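Long-range contacts in NikO protein (Streptomyces tendae, PDB 4FQD), which acts as an enolpyruvyl transferase essential in nikkomycin biosynthesis, probably drawing its enolpyruvyl group from phosphoenolpyruvate: residues E17-N22 with P423-L428; F346-G351 with L389-P394; L378-A383 with C395-P400. The protein carries 4 engineered substitutions. All coordinates share one frame; numbering follows the deposited sequence.

Interaction 1: E17-N22 with P423-L428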
loop_
_atom_site.group_PDB
_atom_site.type_symbol
_atom_site.label_atom_id
_atom_site.label_comp_id
_atom_site.label_asym_id
_atom_site.label_seq_id
_atom_site.Cartn_x
_atom_site.Cartn_y
_atom_site.Cartn_z
ATOM N N GLU A 17 -22.067 -6.751 27.982
ATOM C CA GLU A 17 -21.853 -5.597 28.844
ATOM C C GLU A 17 -20.392 -5.543 29.276
ATOM O O GLU A 17 -19.949 -6.341 30.102
ATOM C CB GLU A 17 -22.776 -5.656 30.061
ATOM C CG GLU A 17 -22.750 -4.407 30.926
ATOM C CD GLU A 17 -23.785 -4.445 32.033
ATOM O OE1 GLU A 17 -24.994 -4.404 31.719
ATOM O OE2 GLU A 17 -23.391 -4.522 33.215
ATOM N N ILE A 18 -19.650 -4.598 28.707
ATOM C CA ILE A 18 -18.211 -4.516 28.931
ATOM C C ILE A 18 -17.821 -3.416 29.915
ATOM O O ILE A 18 -18.204 -2.258 29.755
ATOM C CB ILE A 18 -17.449 -4.291 27.607
ATOM C CG1 ILE A 18 -17.798 -5.383 26.594
ATOM C CG2 ILE A 18 -15.949 -4.245 27.852
ATOM C CD1 ILE A 18 -18.610 -4.889 25.418
ATOM N N HIS A 19 -17.057 -3.792 30.935
ATOM C CA HIS A 19 -16.478 -2.829 31.862
ATOM C C HIS A 19 -14.960 -2.852 31.739
ATOM O O HIS A 19 -14.283 -3.613 32.430
ATOM C CB HIS A 19 -16.891 -3.139 33.301
ATOM C CG HIS A 19 -18.359 -2.994 33.556
ATOM N ND1 HIS A 19 -19.240 -4.049 33.465
ATOM C CD2 HIS A 19 -19.101 -1.914 33.900
ATOM C CE1 HIS A 19 -20.461 -3.627 33.743
ATOM N NE2 HIS A 19 -20.404 -2.335 34.010
ATOM N N GLY A 20 -14.430 -2.019 30.850
ATOM C CA GLY A 20 -13.001 -1.990 30.596
ATOM C C GLY A 20 -12.231 -1.186 31.623
ATOM O O GLY A 20 -12.813 -0.611 32.543
ATOM N N GLY A 21 -10.913 -1.142 31.460
ATOM C CA GLY A 21 -10.053 -0.428 32.386
ATOM C C GLY A 21 -9.256 -1.379 33.256
ATOM O O GLY A 21 -8.387 -0.960 34.020
ATOM N N ASN A 22 -9.557 -2.668 33.140
ATOM C CA ASN A 22 -8.853 -3.688 33.904
ATOM C C ASN A 22 -7.730 -4.329 33.098
ATOM O O ASN A 22 -7.887 -4.612 31.910
ATOM C CB ASN A 22 -9.829 -4.759 34.396
ATOM C CG ASN A 22 -10.931 -4.185 35.263
ATOM O OD1 ASN A 22 -10.714 -3.864 36.431
ATOM N ND2 ASN A 22 -12.126 -4.057 34.696
ATOM N N PRO A 423 -12.116 2.892 30.225
ATOM C CA PRO A 423 -12.434 2.863 31.658
ATOM C C PRO A 423 -13.892 3.229 31.928
ATOM O O PRO A 423 -14.171 4.284 32.496
ATOM C CB PRO A 423 -11.501 3.929 32.237
ATOM C CG PRO A 423 -11.297 4.887 31.116
ATOM C CD PRO A 423 -11.283 4.053 29.867
ATOM N N GLY A 424 -14.810 2.356 31.527
ATOM C CA GLY A 424 -16.228 2.601 31.712
ATOM C C GLY A 424 -17.077 1.486 31.136
ATOM O O GLY A 424 -16.571 0.405 30.831
ATOM N N ARG A 425 -18.371 1.747 30.979
ATOM C CA ARG A 425 -19.291 0.736 30.472
ATOM C C ARG A 425 -19.521 0.875 28.970
ATOM O O ARG A 425 -19.725 1.978 28.460
ATOM C CB ARG A 425 -20.626 0.796 31.217
ATOM C CG ARG A 425 -21.440 -0.489 31.128
ATOM C CD ARG A 425 -22.790 -0.344 31.815
ATOM N NE ARG A 425 -23.793 0.240 30.931
ATOM C CZ ARG A 425 -24.770 -0.450 30.348
ATOM N NH1 ARG A 425 -24.884 -1.754 30.561
ATOM N NH2 ARG A 425 -25.637 0.166 29.556
ATOM N N THR A 426 -19.485 -0.254 28.271
ATOM C CA THR A 426 -19.749 -0.287 26.838
ATOM C C THR A 426 -20.566 -1.528 26.498
ATOM O O THR A 426 -20.307 -2.613 27.019
ATOM C CB THR A 426 -18.441 -0.310 26.021
ATOM O OG1 THR A 426 -17.620 0.805 26.394
ATOM C CG2 THR A 426 -18.731 -0.241 24.528
ATOM N N THR A 427 -21.558 -1.366 25.630
ATOM C CA THR A 427 -22.356 -2.497 25.180
ATOM C C THR A 427 -22.010 -2.866 23.743
ATOM O O THR A 427 -21.764 -1.995 22.909
ATOM C CB THR A 427 -23.864 -2.213 25.290
ATOM O OG1 THR A 427 -24.181 -1.023 24.561
ATOM C CG2 THR A 427 -24.266 -2.031 26.746
ATOM N N LEU A 428 -21.986 -4.165 23.465
ATOM C CA LEU A 428 -21.693 -4.664 22.128
ATOM C C LEU A 428 -22.706 -5.727 21.721
ATOM O O LEU A 428 -22.910 -6.707 22.439
ATOM C CB LEU A 428 -20.278 -5.244 22.073
ATOM C CG LEU A 428 -19.853 -5.889 20.751
ATOM C CD1 LEU A 428 -19.858 -4.868 19.621
ATOM C CD2 LEU A 428 -18.485 -6.539 20.887
#

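Interaction 2: F346-G351 with L389-P394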
loop_
_atom_site.group_PDB
_atom_site.type_symbol
_atom_site.label_atom_id
_atom_site.label_comp_id
_atom_site.label_asym_id
_atom_site.label_seq_id
_atom_site.Cartn_x
_atom_site.Cartn_y
_atom_site.Cartn_z
ATOM N N PHE A 346 -7.228 -5.473 13.537
ATOM C CA PHE A 346 -6.441 -5.467 14.764
ATOM C C PHE A 346 -5.224 -4.557 14.634
ATOM O O PHE A 346 -4.761 -3.979 15.616
ATOM C CB PHE A 346 -6.018 -6.889 15.132
ATOM C CG PHE A 346 -7.166 -7.848 15.238
ATOM C CD1 PHE A 346 -7.949 -7.888 16.380
ATOM C CD2 PHE A 346 -7.469 -8.704 14.193
ATOM C CE1 PHE A 346 -9.009 -8.767 16.479
ATOM C CE2 PHE A 346 -8.528 -9.587 14.286
ATOM C CZ PHE A 346 -9.299 -9.618 15.431
ATOM N N LEU A 347 -4.713 -4.431 13.415
ATOM C CA LEU A 347 -3.598 -3.536 13.145
ATOM C C LEU A 347 -4.071 -2.087 13.165
ATOM O O LEU A 347 -3.303 -1.175 13.477
ATOM C CB LEU A 347 -2.959 -3.874 11.797
ATOM C CG LEU A 347 -2.381 -5.287 11.701
ATOM C CD1 LEU A 347 -1.897 -5.582 10.293
ATOM C CD2 LEU A 347 -1.255 -5.467 12.705
ATOM N N ALA A 348 -5.341 -1.884 12.832
ATOM C CA ALA A 348 -5.946 -0.559 12.874
ATOM C C ALA A 348 -6.060 -0.080 14.315
ATOM O O ALA A 348 -5.828 1.092 14.610
ATOM C CB ALA A 348 -7.312 -0.577 12.210
ATOM N N LEU A 349 -6.420 -0.995 15.209
ATOM C CA LEU A 349 -6.536 -0.676 16.626
ATOM C C LEU A 349 -5.169 -0.345 17.217
ATOM O O LEU A 349 -5.041 0.565 18.036
ATOM C CB LEU A 349 -7.176 -1.837 17.389
ATOM C CG LEU A 349 -7.356 -1.649 18.896
ATOM C CD1 LEU A 349 -8.129 -0.373 19.192
ATOM C CD2 LEU A 349 -8.054 -2.855 19.504
ATOM N N LEU A 350 -4.151 -1.090 16.795
ATOM C CA LEU A 350 -2.783 -0.831 17.223
ATOM C C LEU A 350 -2.306 0.522 16.709
ATOM O O LEU A 350 -1.510 1.199 17.360
ATOM C CB LEU A 350 -1.845 -1.935 16.731
ATOM C CG LEU A 350 -1.979 -3.305 17.398
ATOM C CD1 LEU A 350 -1.138 -4.339 16.666
ATOM C CD2 LEU A 350 -1.573 -3.225 18.861
ATOM N N GLY A 351 -2.802 0.910 15.538
ATOM C CA GLY A 351 -2.445 2.181 14.936
ATOM C C GLY A 351 -2.952 3.368 15.733
ATOM O O GLY A 351 -2.399 4.465 15.650
ATOM N N LEU A 389 -8.378 2.814 4.457
ATOM C CA LEU A 389 -8.704 3.237 5.813
ATOM C C LEU A 389 -7.498 3.922 6.444
ATOM O O LEU A 389 -6.376 3.421 6.364
ATOM C CB LEU A 389 -9.127 2.037 6.662
ATOM C CG LEU A 389 -9.129 2.238 8.180
ATOM C CD1 LEU A 389 -10.151 3.288 8.591
ATOM C CD2 LEU A 389 -9.388 0.920 8.893
ATOM N N ARG A 390 -7.731 5.073 7.065
ATOM C CA ARG A 390 -6.658 5.808 7.722
ATOM C C ARG A 390 -6.970 6.020 9.198
ATOM O O ARG A 390 -8.092 6.370 9.560
ATOM C CB ARG A 390 -6.430 7.155 7.035
ATOM C CG ARG A 390 -5.187 7.892 7.509
ATOM C CD ARG A 390 -5.503 9.346 7.810
ATOM N NE ARG A 390 -6.282 9.968 6.744
ATOM C CZ ARG A 390 -7.194 10.914 6.939
ATOM N NH1 ARG A 390 -7.449 11.351 8.165
ATOM N NH2 ARG A 390 -7.856 11.422 5.909
ATOM N N VAL A 391 -5.971 5.800 10.046
ATOM C CA VAL A 391 -6.113 6.035 11.477
ATOM C C VAL A 391 -5.188 7.163 11.923
ATOM O O VAL A 391 -3.976 7.102 11.716
ATOM C CB VAL A 391 -5.809 4.763 12.294
ATOM C CG1 VAL A 391 -5.858 5.063 13.785
ATOM C CG2 VAL A 391 -6.789 3.656 11.936
ATOM N N ASP A 392 -5.767 8.194 12.530
ATOM C CA ASP A 392 -5.001 9.353 12.975
ATOM C C ASP A 392 -4.517 9.203 14.411
ATOM O O ASP A 392 -5.101 9.768 15.335
ATOM C CB ASP A 392 -5.833 10.630 12.838
ATOM C CG ASP A 392 -6.059 11.025 11.394
ATOM O OD1 ASP A 392 -5.142 10.816 10.573
ATOM O OD2 ASP A 392 -7.150 11.545 11.081
ATOM N N GLY A 393 -3.442 8.444 14.594
ATOM C CA GLY A 393 -2.863 8.254 15.909
ATOM C C GLY A 393 -2.018 9.441 16.332
ATOM O O GLY A 393 -1.480 10.151 15.483
ATOM N N PRO A 394 -1.888 9.661 17.650
ATOM C CA PRO A 394 -2.493 8.846 18.709
ATOM C C PRO A 394 -3.967 9.173 18.920
ATOM O O PRO A 394 -4.339 10.345 18.981
ATOM C CB PRO A 394 -1.696 9.243 19.961
ATOM C CG PRO A 394 -0.543 10.079 19.472
ATOM C CD PRO A 394 -1.013 10.703 18.207
#

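Interaction 3: L378-A383 with C395-P400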
loop_
_atom_site.group_PDB
_atom_site.type_symbol
_atom_site.label_atom_id
_atom_site.label_comp_id
_atom_site.label_asym_id
_atom_site.label_seq_id
_atom_site.Cartn_x
_atom_site.Cartn_y
_atom_site.Cartn_z
ATOM N N LEU A 378 -15.791 5.263 20.172
ATOM C CA LEU A 378 -14.949 5.084 21.350
ATOM C C LEU A 378 -13.920 6.202 21.499
ATOM O O LEU A 378 -13.323 6.366 22.562
ATOM C CB LEU A 378 -14.251 3.724 21.313
ATOM C CG LEU A 378 -15.159 2.500 21.458
ATOM C CD1 LEU A 378 -14.343 1.221 21.400
ATOM C CD2 LEU A 378 -15.959 2.573 22.751
ATOM N N GLY A 379 -13.718 6.968 20.432
ATOM C CA GLY A 379 -12.785 8.079 20.462
ATOM C C GLY A 379 -11.683 7.961 19.427
ATOM O O GLY A 379 -10.918 8.900 19.212
ATOM N N ILE A 380 -11.604 6.801 18.784
ATOM C CA ILE A 380 -10.593 6.556 17.763
ATOM C C ILE A 380 -10.922 7.313 16.477
ATOM O O ILE A 380 -12.037 7.230 15.966
ATOM C CB ILE A 380 -10.461 5.050 17.461
ATOM C CG1 ILE A 380 -10.190 4.276 18.753
ATOM C CG2 ILE A 380 -9.361 4.801 16.443
ATOM C CD1 ILE A 380 -10.068 2.782 18.558
ATOM N N ARG A 381 -9.945 8.054 15.963
ATOM C CA ARG A 381 -10.139 8.867 14.767
ATOM C C ARG A 381 -9.827 8.071 13.503
ATOM O O ARG A 381 -8.686 7.663 13.287
ATOM C CB ARG A 381 -9.238 10.101 14.815
ATOM C CG ARG A 381 -9.250 10.849 16.138
ATOM C CD ARG A 381 -10.358 11.884 16.196
ATOM N NE ARG A 381 -9.964 13.039 16.997
ATOM C CZ ARG A 381 -10.089 13.113 18.318
ATOM N NH1 ARG A 381 -10.600 12.096 18.995
ATOM N NH2 ARG A 381 -9.700 14.205 18.962
ATOM N N THR A 382 -10.838 7.857 12.667
ATOM C CA THR A 382 -10.645 7.123 11.420
ATOM C C THR A 382 -11.175 7.887 10.210
ATOM O O THR A 382 -11.955 8.828 10.345
ATOM C CB THR A 382 -11.325 5.739 11.455
ATOM O OG1 THR A 382 -12.747 5.903 11.514
ATOM C CG2 THR A 382 -10.854 4.930 12.658
ATOM N N ALA A 383 -10.737 7.467 9.029
ATOM C CA ALA A 383 -11.232 8.015 7.773
ATOM C C ALA A 383 -11.273 6.904 6.732
ATOM O O ALA A 383 -10.314 6.145 6.588
ATOM C CB ALA A 383 -10.352 9.161 7.302
ATOM N N CYS A 395 -4.794 8.139 19.025
ATOM C CA CYS A 395 -6.213 8.315 19.311
ATOM C C CYS A 395 -6.800 7.078 19.988
ATOM O O CYS A 395 -7.711 6.449 19.451
ATOM C CB CYS A 395 -6.980 8.624 18.023
ATOM S SG CYS A 395 -6.745 7.407 16.705
ATOM N N PRO A 396 -6.286 6.731 21.179
ATOM C CA PRO A 396 -6.747 5.513 21.852
ATOM C C PRO A 396 -8.195 5.640 22.307
ATOM O O PRO A 396 -8.629 6.740 22.646
ATOM C CB PRO A 396 -5.815 5.413 23.062
ATOM C CG PRO A 396 -5.432 6.817 23.348
ATOM C CD PRO A 396 -5.351 7.504 22.017
ATOM N N PRO A 397 -8.940 4.523 22.305
ATOM C CA PRO A 397 -10.345 4.520 22.726
ATOM C C PRO A 397 -10.476 4.890 24.200
ATOM O O PRO A 397 -9.711 4.390 25.026
ATOM C CB PRO A 397 -10.775 3.067 22.498
ATOM C CG PRO A 397 -9.505 2.282 22.537
ATOM C CD PRO A 397 -8.467 3.177 21.937
ATOM N N HIS A 398 -11.432 5.757 24.522
ATOM C CA HIS A 398 -11.585 6.229 25.893
ATOM C C HIS A 398 -13.032 6.545 26.259
ATOM O O HIS A 398 -13.397 6.515 27.432
ATOM C CB HIS A 398 -10.701 7.457 26.136
ATOM C CG HIS A 398 -11.055 8.637 25.285
ATOM N ND1 HIS A 398 -10.570 8.806 24.006
ATOM C CD2 HIS A 398 -11.845 9.710 25.531
ATOM C CE1 HIS A 398 -11.047 9.929 23.500
ATOM N NE2 HIS A 398 -11.823 10.496 24.407
ATOM N N ARG A 399 -13.852 6.845 25.257
ATOM C CA ARG A 399 -15.240 7.235 25.495
ATOM C C ARG A 399 -16.113 6.061 25.935
ATOM O O ARG A 399 -16.268 5.088 25.199
ATOM C CB ARG A 399 -15.830 7.890 24.244
ATOM C CG ARG A 399 -15.113 9.160 23.821
ATOM C CD ARG A 399 -15.624 9.665 22.483
ATOM N NE ARG A 399 -14.889 10.842 22.031
ATOM C CZ ARG A 399 -14.987 11.359 20.811
ATOM N NH1 ARG A 399 -15.788 10.801 19.913
ATOM N NH2 ARG A 399 -14.279 12.433 20.486
ATOM N N PRO A 400 -16.685 6.154 27.146
ATOM C CA PRO A 400 -17.575 5.126 27.690
ATOM C C PRO A 400 -19.045 5.444 27.423
ATOM O O PRO A 400 -19.367 6.522 26.925
ATOM C CB PRO A 400 -17.299 5.212 29.187
ATOM C CG PRO A 400 -17.048 6.671 29.407
ATOM C CD PRO A 400 -16.388 7.195 28.147
HETATM O O HOH W 1 -8.698 9.406 20.798
#

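Interaction 1: E17-N22 with P423-L428
Glu-17 and Arg-425 meet in a salt bridge in which Glu-17 OE1 lies 2.9 Å from Arg-425 NH1, at the edge of the guanidinium. The carboxylate and guanidinium planes stand 78° apart, and a single NH1-to-OE1 approach carries the bridge. A bend at chi3 of Arg-425 (85°) turns NE off the line of its extended carbon chain. Those carbons run past His-19, with Arg-425 CG 3.6 Å from His-19 NE2, and the imidazole is met obliquely. On the other face of the sheet, Ile-18 CD1 rests 3.8 Å from Leu-428 CB. The backbones beneath are antiparallel: Ile-18 and Thr-426 form the hydrogen-bonded pair, Ile-18 N to Thr-426 O at 2.7 Å and, in return, Thr-426 N to Ile-18 O at 2.8 Å. Beyond the strand end, Gly-20 N still donates to Gly-424 O at 3.2 Å. These are the two inner strands of a four-stranded sheet, bordered by strands 402-405 and 451-456, and helix 409-419 covers the Ile-18 face. An alanine in place of Glu-17 would probably leave the Arg-425 guanidinium without its carboxylate mate across the strands and freer to turn. The chemistry is thus two-faced: aliphatic groups are buried beneath the helix, while an ion pair and an imidazole line the partly exposed face, where solvent would probably moderate the ion pair.

Interaction 2: F346-G351 with L389-P394
No flat side chain comes between Ala-348 and Gly-351 of the helix and Val-391 of the strand; the planar group beside this contact is the Arg-390 guanidinium, on the other face of the strand. At its edge, in its plane, lies the carboxylate carbon of Asp-392, two residues on, and Arg-390 NH1 forms a salt bridge of 2.9 Å with Asp-392 OD2. From the second subunit, Ala-185 O accepts a hydrogen bond from Arg-390 NE, so Arg-390 also reaches across the dimer. The face toward the helix is aliphatic. Val-391 straddles the turn from Ala-348 to Gly-351, its CG2 3.8 Å from Ala-348 O and its CG1 3.9 Å from Gly-351 C. CG1 stands anti to the backbone N (chi1 176°), which directs it to the glycine end of the turn. Helix 344-351 is the crossover of a beta-alpha-beta unit, linking the adjacent parallel strands 331-334 and 356-362, and it packs on their mixed sheet in this inverse alpha/beta barrel enzyme. Its short segment runs at 26° to that of strand 389-393, the two axes approaching to 8.5 Å. Glycines permit a close approach at the far end, where Gly-351 O sits 3.8 Å from Gly-393 CA; a beta carbon on Gly-393 would clash with that oxygen. At the other end Ala-348 CB meets Leu-389 CD2 at 4.2 Å, and Leu-389 also packs on Phe-369 and Phe-371.

Interaction 3: L378-A383 with C395-P400
Pro-397 packs on both Leu-378 and Ile-380 at the apolar centre of this contact. Its CB touches Leu-378 CB at 3.7 Å, while its CD meets Ile-380 CD1 at 3.8 Å, the isoleucine and the proline lying side by side and pointing the same way. The other branch of the isoleucine, Ile-380 CG2, leans on Cys-395 SG at 3.7 Å. That sulfur also accepts a hydrogen bond from Arg-381 N at 3.3 Å; SG stands between the backbone N and the carbonyl carbon (chi1 55°), which brings it to both. Further out, Leu-378 O is gripped by two backbone donors from opposite faces of its carbonyl plane, His-398 N and Arg-399 N, each 2.8 Å away. The carbonyl lies at the C-terminal end of helix 372-378, where Gly-379, at positive phi (121°), makes a Schellman motif. The extended chain of Arg-399 passes this glycine, with Gly-379 CA over one face of the guanidinium, offset toward its rim. His-398 ND1 donates to Pro-396 O at 3.1 Å, in the plane of the ring, and a water donates to both Gly-379 O and Pro-396 O. At the exposed edge Arg-381 NH1 comes to 4.0 Å from Arg-399 NH2, the guanidinium planes 28° apart. Two like charges this close would probably repel, with solvent likely to moderate the repulsion; the contact thus rests mainly on backbone bonds and apolar packing.

How the interactions relate
Along the chain, interaction 1 joins segments some 400 residues apart and encloses the other two, whose own segments alternate. Interactions 2 and 3 lie close, their centres about 10 Å apart, and share a sheet: strands 382-385 and 388-393 are neighbours in it, with Ala-383 O and Arg-381 O probably bonded to Arg-390 N and Asp-392 N. Leu-349 of the helix also packs on Ile-380. Interaction 1 belongs to another four-stranded sheet; its centre is about 14 Å from that of interaction 3, where Pro-400 packs on Gly-424, and about 20 Å from that of interaction 2. Loop 395-400 leads from strand 388-393 into strand 402-405 of that other sheet, so interactions 1 and 3 meet where the chain passes between sheets.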